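Local coordinates for foldase protein PrsA (Bacillus subtilis, PDB 4WO7), which assists the folding of secreted proteins outside the cell after translocation and has peptidyl-prolyl cis-trans isomerase activity, at residues Gly33-Thr38 / Leu254-Phe258; Gln39-Glu43 / Gln87-Glu91; Ile102-Asp108 / Val223-Leu228; Trp113-Lys117 / Arg209-Met215. The contacts are given in a common frame with arbitrary orientation. Residues are numbered along the deposited sequence.

Interaction 1: residues Gly33-Thr38 / Leu254-Phe258; sequences GASVLT and LKDTF
Residues 33-38 form a turn and a half of helix 21-49, kinked where the N atoms of Ala34 and Ser35 lack a bond to the preceding turn; Leu37 N bonds Gly33 O (2.9 Å) and Thr38 N bonds Ala34 O (3.0 Å). Opposite runs the non-regular segment 254-258, with a type II beta turn from Leu254 to Thr257 (Lys255 -60/165, Asp256 67/12). The backbones come closest at Ala34 and Thr257, CA to CA 6.0 Å. Leu254 (m, t) directs CD2 to Ala34 N (3.7 Å) and CD1 to CD2 of Leu37 (t, p; 4.2 Å). Thr257 CG2 meets Thr38 OG1 (3.5 Å). Phe258 (m, chi2 -83°) lays CE2 against Leu37 CG (4.0 Å) and presents its edge to Leu37 O (CZ to O 3.6 Å). Leu254 and Leu37 also pack on Ile11 and Ala12 of the second subunit. Thr38 OG1 donates to Ala34 O (2.6 Å); between the segments the contacts are apolar and van der Waals, packing the C-terminal loop on helix 21-49 beside the second subunit.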
loop_
_atom_site.group_PDB
_atom_site.type_symbol
_atom_site.label_atom_id
_atom_site.label_comp_id
_atom_site.label_asym_id
_atom_site.label_seq_id
_atom_site.Cartn_x
_atom_site.Cartn_y
_atom_site.Cartn_z
ATOM N N GLY A 33 14.525 11.337 -3.259
ATOM C CA GLY A 33 15.934 11.372 -3.608
ATOM C C GLY A 33 16.641 10.044 -3.425
ATOM O O GLY A 33 17.369 9.599 -4.313
ATOM N N ALA A 34 16.416 9.394 -2.288
ATOM C CA ALA A 34 17.101 8.140 -1.991
ATOM C C ALA A 34 16.700 7.029 -2.965
ATOM O O ALA A 34 17.561 6.312 -3.495
ATOM C CB ALA A 34 16.817 7.706 -0.553
ATOM N N SER A 35 15.401 6.885 -3.210
ATOM C CA SER A 35 14.926 5.792 -4.046
ATOM C C SER A 35 15.354 5.996 -5.493
ATOM O O SER A 35 15.751 5.044 -6.163
ATOM C CB SER A 35 13.407 5.650 -3.957
ATOM O OG SER A 35 12.762 6.896 -4.150
ATOM N N VAL A 36 15.293 7.232 -5.981
ATOM C CA VAL A 36 15.629 7.463 -7.378
ATOM C C VAL A 36 17.143 7.391 -7.571
ATOM O O VAL A 36 17.607 6.864 -8.577
ATOM C CB VAL A 36 15.117 8.828 -7.898
ATOM C CG1 VAL A 36 15.518 9.012 -9.364
ATOM C CG2 VAL A 36 13.603 8.909 -7.801
ATOM N N LEU A 37 17.917 7.885 -6.605
ATOM C CA LEU A 37 19.369 7.730 -6.664
ATOM C C LEU A 37 19.734 6.255 -6.695
ATOM O O LEU A 37 20.686 5.855 -7.363
ATOM C CB LEU A 37 20.060 8.410 -5.474
ATOM C CG LEU A 37 21.585 8.227 -5.444
ATOM C CD1 LEU A 37 22.238 8.805 -6.694
ATOM C CD2 LEU A 37 22.187 8.862 -4.197
ATOM N N THR A 38 18.972 5.456 -5.960
ATOM C CA THR A 38 19.211 4.018 -5.887
ATOM C C THR A 38 19.006 3.371 -7.254
ATOM O O THR A 38 19.827 2.568 -7.711
ATOM C CB THR A 38 18.284 3.351 -4.841
ATOM O OG1 THR A 38 18.571 3.877 -3.535
ATOM C CG2 THR A 38 18.467 1.833 -4.817
ATOM N N LEU A 254 22.133 12.835 0.984
ATOM C CA LEU A 254 21.761 11.495 0.548
ATOM C C LEU A 254 22.850 10.475 0.816
ATOM O O LEU A 254 22.768 9.339 0.337
ATOM C CB LEU A 254 21.447 11.481 -0.945
ATOM C CG LEU A 254 20.287 12.343 -1.419
ATOM C CD1 LEU A 254 20.362 12.454 -2.925
ATOM C CD2 LEU A 254 18.972 11.740 -0.965
ATOM N N LYS A 255 23.882 10.860 1.560
ATOM C CA LYS A 255 24.920 9.893 1.883
ATOM C C LYS A 255 24.254 8.762 2.646
ATOM O O LYS A 255 23.123 8.895 3.113
ATOM C CB LYS A 255 26.069 10.491 2.698
ATOM C CG LYS A 255 27.077 11.232 1.846
ATOM C CD LYS A 255 28.182 11.854 2.671
ATOM C CE LYS A 255 29.212 12.495 1.761
ATOM N NZ LYS A 255 30.262 13.245 2.498
ATOM N N ASP A 256 24.957 7.648 2.752
ATOM C CA ASP A 256 24.456 6.470 3.443
ATOM C C ASP A 256 23.264 5.847 2.714
ATOM O O ASP A 256 22.567 4.991 3.267
ATOM C CB ASP A 256 24.043 6.837 4.872
ATOM C CG ASP A 256 25.112 7.627 5.600
ATOM O OD1 ASP A 256 26.190 7.066 5.877
ATOM O OD2 ASP A 256 24.873 8.822 5.880
ATOM N N THR A 257 23.021 6.288 1.482
ATOM C CA THR A 257 21.938 5.734 0.686
ATOM C C THR A 257 22.308 4.296 0.347
ATOM O O THR A 257 21.462 3.405 0.395
ATOM C CB THR A 257 21.679 6.566 -0.590
ATOM O OG1 THR A 257 21.165 7.850 -0.211
ATOM C CG2 THR A 257 20.663 5.884 -1.498
ATOM N N PHE A 258 23.581 4.096 0.001
ATOM C CA PHE A 258 24.142 2.780 -0.321
ATOM C C PHE A 258 25.082 2.235 0.727
ATOM O O PHE A 258 25.564 1.115 0.591
ATOM C CB PHE A 258 24.949 2.836 -1.608
ATOM C CG PHE A 258 24.167 3.217 -2.801
ATOM C CD1 PHE A 258 23.426 2.271 -3.483
ATOM C CD2 PHE A 258 24.174 4.523 -3.251
ATOM C CE1 PHE A 258 22.702 2.621 -4.596
ATOM C CE2 PHE A 258 23.456 4.881 -4.362
ATOM C CZ PHE A 258 22.719 3.929 -5.037
#

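Interaction 2: residues Gln39-Glu43 / Gln87-Glu91; sequences QLVQE and QVKYE
Two helical segments, 39-43 of helix 21-49 and 87-91 of helix 81-101, cross with their N-to-C directions 63° apart (signed crossing angle 63°) and their axes 10.7 Å apart at closest approach; Glu43 and Tyr90 are nearest, CA to CA 5.8 Å. Gln39, extended at chi1 and chi2 (both t), starts sideways but reaches across the gap: its NE2 donates to Gln87 OE1 (2.9 Å, N-H...acceptor angle 148°). Gln87 meets it by folding back with chi1 and chi2 both m, although its CA-to-CB bond points away. The methylene CG of Gln39 lies over the face of the Tyr90 ring, 3.9 Å from the centroid and 11° off the normal, a CH-pi contact, so Gln39 both hydrogen-bonds Gln87 and covers a Tyr90 face. Across the wide interaxial gap, one tyrosine thus does most of the bridging between helix 21-49 and helix 81-101, with helix 231-244 beside them, where Gln235 packs on Tyr90 as well. Gln42 (m, t) points toward the partner, and its OE1 accepts from Tyr90 OH at 2.5 Å; its NE2 is hydrogen-bonded to Gln235. Tyr90 (chi1 t) points toward helix 21-49, and chi2 56° turns a ring face to Gln39 CG. Glu43 (chi1 p, chi2 t) completes the contact with CB 3.9 Å from Tyr90 CD1.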
loop_
_atom_site.group_PDB
_atom_site.type_symbol
_atom_site.label_atom_id
_atom_site.label_comp_id
_atom_site.label_asym_id
_atom_site.label_seq_id
_atom_site.Cartn_x
_atom_site.Cartn_y
_atom_site.Cartn_z
ATOM N N GLN A 39 17.913 3.737 -7.914
ATOM C CA GLN A 39 17.583 3.163 -9.215
ATOM C C GLN A 39 18.612 3.584 -10.256
ATOM O O GLN A 39 19.100 2.763 -11.032
ATOM C CB GLN A 39 16.182 3.595 -9.656
ATOM C CG GLN A 39 15.808 3.174 -11.070
ATOM C CD GLN A 39 14.358 3.481 -11.397
ATOM O OE1 GLN A 39 13.606 3.963 -10.552
ATOM N NE2 GLN A 39 13.958 3.197 -12.627
ATOM N N LEU A 40 18.951 4.868 -10.252
ATOM C CA LEU A 40 19.905 5.419 -11.209
ATOM C C LEU A 40 21.262 4.731 -11.150
ATOM O O LEU A 40 21.853 4.369 -12.167
ATOM C CB LEU A 40 20.099 6.917 -10.960
ATOM C CG LEU A 40 18.943 7.843 -11.324
ATOM C CD1 LEU A 40 19.218 9.255 -10.817
ATOM C CD2 LEU A 40 18.714 7.845 -12.833
ATOM N N VAL A 41 21.743 4.556 -9.931
ATOM C CA VAL A 41 23.033 3.942 -9.692
ATOM C C VAL A 41 23.000 2.454 -10.052
ATOM O O VAL A 41 23.918 1.943 -10.697
ATOM C CB VAL A 41 23.454 4.171 -8.230
ATOM C CG1 VAL A 41 24.602 3.274 -7.826
ATOM C CG2 VAL A 41 23.806 5.637 -8.020
ATOM N N GLN A 42 21.950 1.759 -9.628
ATOM C CA GLN A 42 21.821 0.337 -9.939
ATOM C C GLN A 42 21.695 0.046 -11.439
ATOM O O GLN A 42 22.290 -0.905 -11.947
ATOM C CB GLN A 42 20.617 -0.263 -9.213
ATOM C CG GLN A 42 20.834 -0.458 -7.726
ATOM C CD GLN A 42 19.632 -1.054 -7.024
ATOM O OE1 GLN A 42 18.637 -1.408 -7.662
ATOM N NE2 GLN A 42 19.720 -1.171 -5.700
ATOM N N GLU A 43 20.935 0.864 -12.156
ATOM C CA GLU A 43 20.782 0.632 -13.588
ATOM C C GLU A 43 22.059 0.963 -14.349
ATOM O O GLU A 43 22.294 0.420 -15.423
ATOM C CB GLU A 43 19.594 1.413 -14.153
ATOM C CG GLU A 43 19.792 2.907 -14.333
ATOM C CD GLU A 43 18.487 3.615 -14.682
ATOM O OE1 GLU A 43 17.419 2.967 -14.625
ATOM O OE2 GLU A 43 18.527 4.818 -15.016
ATOM N N GLN A 87 12.232 1.463 -17.691
ATOM C CA GLN A 87 11.773 0.792 -16.481
ATOM C C GLN A 87 11.825 -0.716 -16.647
ATOM O O GLN A 87 12.182 -1.450 -15.723
ATOM C CB GLN A 87 10.336 1.204 -16.160
ATOM C CG GLN A 87 10.153 2.674 -15.855
ATOM C CD GLN A 87 11.207 3.212 -14.922
ATOM O OE1 GLN A 87 11.379 2.714 -13.809
ATOM N NE2 GLN A 87 11.931 4.229 -15.372
ATOM N N VAL A 88 11.472 -1.167 -17.842
ATOM C CA VAL A 88 11.523 -2.579 -18.174
ATOM C C VAL A 88 12.971 -3.045 -18.206
ATOM O O VAL A 88 13.285 -4.137 -17.733
ATOM C CB VAL A 88 10.827 -2.860 -19.522
ATOM C CG1 VAL A 88 11.193 -4.246 -20.058
ATOM C CG2 VAL A 88 9.315 -2.715 -19.369
ATOM N N LYS A 89 13.850 -2.221 -18.772
ATOM C CA LYS A 89 15.263 -2.558 -18.826
ATOM C C LYS A 89 15.806 -2.715 -17.412
ATOM O O LYS A 89 16.591 -3.620 -17.135
ATOM C CB LYS A 89 16.061 -1.497 -19.591
ATOM C CG LYS A 89 17.545 -1.834 -19.691
ATOM C CD LYS A 89 18.340 -0.813 -20.485
ATOM C CE LYS A 89 19.776 -1.284 -20.648
ATOM N NZ LYS A 89 20.654 -0.269 -21.283
ATOM N N TYR A 90 15.366 -1.835 -16.518
ATOM C CA TYR A 90 15.794 -1.885 -15.129
ATOM C C TYR A 90 15.337 -3.173 -14.451
ATOM O O TYR A 90 16.119 -3.803 -13.742
ATOM C CB TYR A 90 15.278 -0.664 -14.365
ATOM C CG TYR A 90 15.596 -0.684 -12.887
ATOM C CD1 TYR A 90 16.903 -0.818 -12.440
ATOM C CD2 TYR A 90 14.593 -0.539 -11.938
ATOM C CE1 TYR A 90 17.199 -0.834 -11.092
ATOM C CE2 TYR A 90 14.883 -0.541 -10.583
ATOM C CZ TYR A 90 16.188 -0.689 -10.170
ATOM O OH TYR A 90 16.492 -0.699 -8.830
ATOM N N GLU A 91 14.089 -3.581 -14.675
ATOM C CA GLU A 91 13.605 -4.833 -14.096
ATOM C C GLU A 91 14.411 -6.023 -14.627
ATOM O O GLU A 91 14.811 -6.902 -13.862
ATOM C CB GLU A 91 12.114 -5.047 -14.374
ATOM C CG GLU A 91 11.548 -6.263 -13.638
ATOM C CD GLU A 91 10.062 -6.472 -13.873
ATOM O OE1 GLU A 91 9.628 -6.450 -15.047
ATOM O OE2 GLU A 91 9.327 -6.676 -12.884
#

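Interaction 3: residues Ile102-Asp108 / Val223-Leu228; sequences IKVTDAD and VLEQKL
A single carboxylate, that of Asp108, serves a helix cap and an interhelical salt bridge through the same oxygen: OD2 accepts from Thr105 N (3.2 Å, 156°) and from Lys227 NZ (3.0 Å). Thr105 is the N-cap of helix 106-113, and its OG1 (chi1 p) accepts in return from Asp108 N (3.2 Å, 154°). Before it, Ile102 to Thr105 are extended (phi/psi -80/132, -126/124, -94/127 and -82/170), Ile102 being the first residue to leave the helical angles of the preceding helix. Segment 223-228 is helical, with Lys227 N bonded to Val223 O (2.9 Å) and Leu228 N to Leu224 O (3.0 Å). Val104 and Leu224 lie nearest, CA to CA 6.7 Å. Ile102 and Val104 both point toward this helix, whereas Lys103 between them points away. Ile102 (m, t) sets CG2 4.0 Å from Leu224 CD1 and CD1 4.3 Å from Leu228 CD2; Val104 (chi1 -40°) brings CG1 to Val223 CG1 (3.6 Å). Lys227 (m, then t throughout) stretches over these side chains, its CD 4.0 Å from Ile102 CG2, to reach Asp108. Beyond the segments, Leu228 packs on Ala98 and Lys99 of helix 81-101. The extended connector from helix 81-101 thus packs on helix 216-228, and at its end Thr105 and Asp108 form a classic capping box at the N-terminus of helix 106-113.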
loop_
_atom_site.group_PDB
_atom_site.type_symbol
_atom_site.label_atom_id
_atom_site.label_comp_id
_atom_site.label_asym_id
_atom_site.label_seq_id
_atom_site.Cartn_x
_atom_site.Cartn_y
_atom_site.Cartn_z
ATOM N N ILE A 102 21.552 -15.064 -6.577
ATOM C CA ILE A 102 20.698 -15.936 -5.761
ATOM C C ILE A 102 21.094 -17.392 -5.936
ATOM O O ILE A 102 21.285 -17.859 -7.060
ATOM C CB ILE A 102 19.201 -15.803 -6.106
ATOM C CG1 ILE A 102 18.690 -14.416 -5.730
ATOM C CG2 ILE A 102 18.372 -16.899 -5.387
ATOM C CD1 ILE A 102 17.284 -14.137 -6.209
ATOM N N LYS A 103 21.232 -18.097 -4.819
ATOM C CA LYS A 103 21.497 -19.531 -4.833
ATOM C C LYS A 103 20.463 -20.275 -3.986
ATOM O O LYS A 103 20.297 -19.965 -2.805
ATOM C CB LYS A 103 22.918 -19.795 -4.347
ATOM C CG LYS A 103 23.941 -19.110 -5.232
ATOM C CD LYS A 103 25.351 -19.326 -4.744
ATOM C CE LYS A 103 26.352 -18.617 -5.642
ATOM N NZ LYS A 103 27.755 -18.862 -5.219
ATOM N N VAL A 104 19.765 -21.247 -4.576
ATOM C CA VAL A 104 18.843 -22.076 -3.798
ATOM C C VAL A 104 19.583 -23.333 -3.351
ATOM O O VAL A 104 20.239 -24.008 -4.148
ATOM C CB VAL A 104 17.547 -22.492 -4.567
ATOM C CG1 VAL A 104 17.032 -21.345 -5.411
ATOM C CG2 VAL A 104 17.751 -23.695 -5.477
ATOM N N THR A 105 19.534 -23.593 -2.052
ATOM C CA THR A 105 20.137 -24.780 -1.472
ATOM C C THR A 105 19.194 -25.961 -1.634
ATOM O O THR A 105 18.041 -25.789 -2.022
ATOM C CB THR A 105 20.440 -24.563 0.011
ATOM O OG1 THR A 105 19.211 -24.356 0.721
ATOM C CG2 THR A 105 21.338 -23.348 0.179
ATOM N N ASP A 106 19.687 -27.160 -1.344
ATOM C CA ASP A 106 18.847 -28.353 -1.370
ATOM C C ASP A 106 17.886 -28.354 -0.194
ATOM O O ASP A 106 16.852 -29.023 -0.229
ATOM C CB ASP A 106 19.684 -29.630 -1.366
ATOM C CG ASP A 106 20.473 -29.788 -2.633
ATOM O OD1 ASP A 106 20.485 -28.807 -3.400
ATOM O OD2 ASP A 106 20.974 -30.902 -2.912
ATOM N N ALA A 107 18.231 -27.608 0.850
ATOM C CA ALA A 107 17.322 -27.434 1.966
ATOM C C ALA A 107 16.092 -26.701 1.467
ATOM O O ALA A 107 14.971 -27.055 1.815
ATOM C CB ALA A 107 17.982 -26.661 3.099
ATOM N N ASP A 108 16.305 -25.695 0.627
ATOM C CA ASP A 108 15.198 -24.952 0.038
ATOM C C ASP A 108 14.342 -25.849 -0.865
ATOM O O ASP A 108 13.127 -25.669 -0.947
ATOM C CB ASP A 108 15.714 -23.747 -0.750
ATOM C CG ASP A 108 16.446 -22.743 0.128
ATOM O OD1 ASP A 108 16.174 -22.709 1.347
ATOM O OD2 ASP A 108 17.299 -21.995 -0.398
ATOM N N VAL A 223 11.568 -23.000 -7.199
ATOM C CA VAL A 223 12.009 -22.230 -6.036
ATOM C C VAL A 223 12.630 -20.930 -6.493
ATOM O O VAL A 223 12.344 -19.873 -5.936
ATOM C CB VAL A 223 13.043 -22.996 -5.164
ATOM C CG1 VAL A 223 13.725 -22.046 -4.156
ATOM C CG2 VAL A 223 12.404 -24.179 -4.443
ATOM N N LEU A 224 13.481 -21.016 -7.511
ATOM C CA LEU A 224 14.163 -19.846 -8.032
ATOM C C LEU A 224 13.179 -18.833 -8.603
ATOM O O LEU A 224 13.325 -17.632 -8.386
ATOM C CB LEU A 224 15.166 -20.259 -9.106
ATOM C CG LEU A 224 15.913 -19.118 -9.801
ATOM C CD1 LEU A 224 16.727 -18.279 -8.816
ATOM C CD2 LEU A 224 16.791 -19.694 -10.896
ATOM N N GLU A 225 12.166 -19.315 -9.315
ATOM C CA GLU A 225 11.181 -18.415 -9.899
ATOM C C GLU A 225 10.403 -17.728 -8.795
ATOM O O GLU A 225 9.957 -16.594 -8.945
ATOM C CB GLU A 225 10.214 -19.158 -10.816
ATOM C CG GLU A 225 9.458 -18.214 -11.742
ATOM C CD GLU A 225 8.689 -18.929 -12.829
ATOM O OE1 GLU A 225 8.975 -20.117 -13.080
ATOM O OE2 GLU A 225 7.798 -18.297 -13.437
ATOM N N GLN A 226 10.256 -18.427 -7.676
ATOM C CA GLN A 226 9.538 -17.889 -6.531
ATOM C C GLN A 226 10.362 -16.806 -5.833
ATOM O O GLN A 226 9.821 -15.794 -5.383
ATOM C CB GLN A 226 9.167 -19.012 -5.557
ATOM C CG GLN A 226 8.262 -18.551 -4.430
ATOM C CD GLN A 226 8.015 -19.624 -3.390
ATOM O OE1 GLN A 226 8.853 -20.498 -3.163
ATOM N NE2 GLN A 226 6.864 -19.548 -2.732
ATOM N N LYS A 227 11.671 -17.015 -5.746
ATOM C CA LYS A 227 12.545 -16.039 -5.111
ATOM C C LYS A 227 12.733 -14.830 -6.013
ATOM O O LYS A 227 13.104 -13.756 -5.549
ATOM C CB LYS A 227 13.903 -16.657 -4.778
ATOM C CG LYS A 227 13.872 -17.601 -3.589
ATOM C CD LYS A 227 15.272 -18.012 -3.153
ATOM C CE LYS A 227 15.232 -18.930 -1.937
ATOM N NZ LYS A 227 16.597 -19.305 -1.466
ATOM N N LEU A 228 12.471 -15.009 -7.305
ATOM C CA LEU A 228 12.599 -13.924 -8.273
ATOM C C LEU A 228 11.400 -12.973 -8.261
ATOM O O LEU A 228 11.490 -11.858 -8.780
ATOM C CB LEU A 228 12.815 -14.500 -9.677
ATOM C CG LEU A 228 14.236 -15.034 -9.890
ATOM C CD1 LEU A 228 14.333 -15.880 -11.154
ATOM C CD2 LEU A 228 15.237 -13.883 -9.951
#

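Interaction 4: residues Trp113-Lys117 / Arg209-Met215; sequences WEGLK and RGKYDDM
The indole of Trp113 (t, chi2 84°) is the bump, and the loop 209-215 curls around it as the hollow. Trp113 ends helix 106-113, and Gly115 (131/-20) turns the chain to Leu116; CA atoms pair at 6.9 Å for Trp113 with Tyr212 and for Leu116 with Arg209. Over one indole face lies the Arg209 guanidinium, a cation-pi contact (CZ 3.9 Å from the five-membered ring centroid, 16° off the normal), though modelled too close to Trp113 for its exact placing to be certain. Over the opposite face sits Tyr212 CB (3.5 Å from that centroid), its ring edge-to-face at 85°, centroids 5.2 Å apart. Selenomethionine Met215 lies at the indole edge, a Met-aromatic contact (SE 5.2 Å from that centroid), with CE 3.9 Å from Leu116 CD2. Trp113 NE1 adds a weak hydrogen bond to Gly210 O (3.1 Å). Tyr212 OH is hydrogen-bonded to Lys216 NZ. The loop entering strand 119-127 thus packs on that leaving strand 200-207, at the two ends of the parvulin-type (PpiC) domain, between Trp167 of strand 164-169 and Leu219 of helix 216-228.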
loop_
_atom_site.group_PDB
_atom_site.type_symbol
_atom_site.label_atom_id
_atom_site.label_comp_id
_atom_site.label_asym_id
_atom_site.label_seq_id
_atom_site.Cartn_x
_atom_site.Cartn_y
_atom_site.Cartn_z
ATOM N N TRP A 113 9.504 -29.246 -1.554
ATOM C CA TRP A 113 8.897 -30.541 -1.821
ATOM C C TRP A 113 7.918 -30.879 -0.702
ATOM O O TRP A 113 6.754 -31.177 -0.960
ATOM C CB TRP A 113 9.999 -31.606 -1.926
ATOM C CG TRP A 113 9.552 -32.989 -2.270
ATOM C CD1 TRP A 113 9.312 -33.486 -3.519
ATOM C CD2 TRP A 113 9.313 -34.067 -1.356
ATOM N NE1 TRP A 113 8.929 -34.805 -3.438
ATOM C CE2 TRP A 113 8.915 -35.183 -2.120
ATOM C CE3 TRP A 113 9.375 -34.191 0.036
ATOM C CZ2 TRP A 113 8.592 -36.405 -1.543
ATOM C CZ3 TRP A 113 9.051 -35.407 0.606
ATOM C CH2 TRP A 113 8.665 -36.497 -0.181
ATOM N N GLU A 114 8.392 -30.835 0.539
ATOM C CA GLU A 114 7.521 -30.980 1.702
ATOM C C GLU A 114 6.765 -29.662 1.878
ATOM O O GLU A 114 7.339 -28.650 2.271
ATOM C CB GLU A 114 8.325 -31.363 2.944
ATOM C CG GLU A 114 9.271 -30.287 3.440
ATOM C CD GLU A 114 10.458 -30.844 4.207
ATOM O OE1 GLU A 114 10.519 -32.075 4.418
ATOM O OE2 GLU A 114 11.335 -30.045 4.600
ATOM N N GLY A 115 5.470 -29.682 1.603
ATOM C CA GLY A 115 4.679 -28.468 1.550
ATOM C C GLY A 115 3.904 -28.560 0.250
ATOM O O GLY A 115 2.904 -27.877 0.040
ATOM N N LEU A 116 4.415 -29.406 -0.640
ATOM C CA LEU A 116 3.712 -29.840 -1.840
ATOM C C LEU A 116 2.889 -31.113 -1.533
ATOM O O LEU A 116 2.251 -31.689 -2.417
ATOM C CB LEU A 116 4.725 -30.072 -2.974
ATOM C CG LEU A 116 4.636 -29.241 -4.266
ATOM C CD1 LEU A 116 4.386 -27.749 -4.012
ATOM C CD2 LEU A 116 5.915 -29.410 -5.089
ATOM N N LYS A 117 2.965 -31.572 -0.283
ATOM C CA LYS A 117 2.241 -32.759 0.193
ATOM C C LYS A 117 0.727 -32.619 0.153
ATOM O O LYS A 117 0.143 -31.701 0.736
ATOM C CB LYS A 117 2.692 -33.124 1.612
ATOM C CG LYS A 117 2.182 -34.480 2.125
ATOM C CD LYS A 117 2.597 -34.716 3.582
ATOM C CE LYS A 117 2.012 -36.001 4.174
ATOM N NZ LYS A 117 2.546 -37.227 3.517
ATOM N N ARG A 209 1.946 -35.084 -7.529
ATOM C CA ARG A 209 3.103 -34.665 -6.778
ATOM C C ARG A 209 4.330 -35.565 -6.624
ATOM O O ARG A 209 5.413 -35.061 -6.417
ATOM C CB ARG A 209 2.592 -34.349 -5.391
ATOM C CG ARG A 209 3.530 -33.590 -4.567
ATOM C CD ARG A 209 3.923 -34.419 -3.400
ATOM N NE ARG A 209 5.176 -33.923 -2.880
ATOM C CZ ARG A 209 5.467 -33.838 -1.592
ATOM N NH1 ARG A 209 4.606 -34.222 -0.663
ATOM N NH2 ARG A 209 6.631 -33.356 -1.244
ATOM N N GLY A 210 4.171 -36.877 -6.703
ATOM C CA GLY A 210 5.050 -37.793 -5.986
ATOM C C GLY A 210 6.464 -37.413 -5.529
ATOM O O GLY A 210 6.654 -36.617 -4.608
ATOM N N LYS A 211 7.453 -38.032 -6.164
ATOM C CA LYS A 211 8.772 -38.255 -5.557
ATOM C C LYS A 211 9.870 -37.180 -5.652
ATOM O O LYS A 211 10.037 -36.543 -6.682
ATOM C CB LYS A 211 9.314 -39.551 -6.156
ATOM C CG LYS A 211 9.591 -40.622 -5.134
ATOM C CD LYS A 211 9.968 -41.931 -5.794
ATOM C CE LYS A 211 9.067 -43.059 -5.321
ATOM N NZ LYS A 211 9.535 -44.379 -5.816
ATOM N N TYR A 212 10.645 -37.030 -4.576
ATOM C CA TYR A 212 11.823 -36.155 -4.560
ATOM C C TYR A 212 12.920 -36.919 -5.297
ATOM O O TYR A 212 12.787 -38.126 -5.492
ATOM C CB TYR A 212 12.239 -35.805 -3.123
ATOM C CG TYR A 212 13.348 -34.777 -2.983
ATOM C CD1 TYR A 212 14.689 -35.148 -2.959
ATOM C CD2 TYR A 212 13.040 -33.428 -2.839
ATOM C CE1 TYR A 212 15.690 -34.194 -2.817
ATOM C CE2 TYR A 212 14.024 -32.476 -2.698
ATOM C CZ TYR A 212 15.346 -32.860 -2.686
ATOM O OH TYR A 212 16.319 -31.898 -2.540
ATOM N N ASP A 213 13.990 -36.235 -5.695
ATOM C CA ASP A 213 15.093 -36.837 -6.457
ATOM C C ASP A 213 14.676 -37.021 -7.922
ATOM O O ASP A 213 15.441 -36.716 -8.837
ATOM C CB ASP A 213 15.526 -38.180 -5.845
ATOM C CG ASP A 213 17.021 -38.428 -5.963
ATOM O OD1 ASP A 213 17.656 -37.862 -6.877
ATOM O OD2 ASP A 213 17.562 -39.197 -5.139
ATOM N N ASP A 214 13.466 -37.529 -8.135
ATOM C CA ASP A 214 12.876 -37.592 -9.469
ATOM C C ASP A 214 12.479 -36.181 -9.876
ATOM O O ASP A 214 12.678 -35.747 -11.012
ATOM C CB ASP A 214 11.646 -38.504 -9.490
ATOM C CG ASP A 214 11.933 -39.865 -10.083
ATOM O OD1 ASP A 214 13.036 -40.406 -9.856
ATOM O OD2 ASP A 214 11.044 -40.397 -10.781
HETATM N N MSE A 215 11.923 -35.478 -8.898
HETATM C CA MSE A 215 11.268 -34.193 -9.088
HETATM C C MSE A 215 12.172 -33.019 -8.749
HETATM O O MSE A 215 11.800 -31.859 -8.922
HETATM C CB MSE A 215 10.037 -34.151 -8.208
HETATM C CG MSE A 215 9.060 -33.073 -8.492
HETATM SE SE MSE A 215 7.529 -33.616 -7.476
HETATM C CE MSE A 215 6.326 -32.143 -7.852
#

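How the interactions relate
The four contacts trace the chain from the dimer side to the isomerase domain. Interactions 1 and 2 share helix 21-49, have centres 14 Å apart and touch through Phe258 CZ and Val41 CB (3.3 Å); both also meet the second subunit. Interactions 3 and 4, with centres 15 Å apart, touch at Asp106 O and Tyr212 OH (3.7 Å); interaction 3 uses helices 106-113 and 216-228, interaction 4 the loops after the first and before the second. Between the two groups, interactions 2 and 3 come within about 7 Å at nearest atoms, linked along the chain by helix 81-101. Interaction 1 encloses all the others in sequence, and its centre stands 43 Å from that of interaction 4.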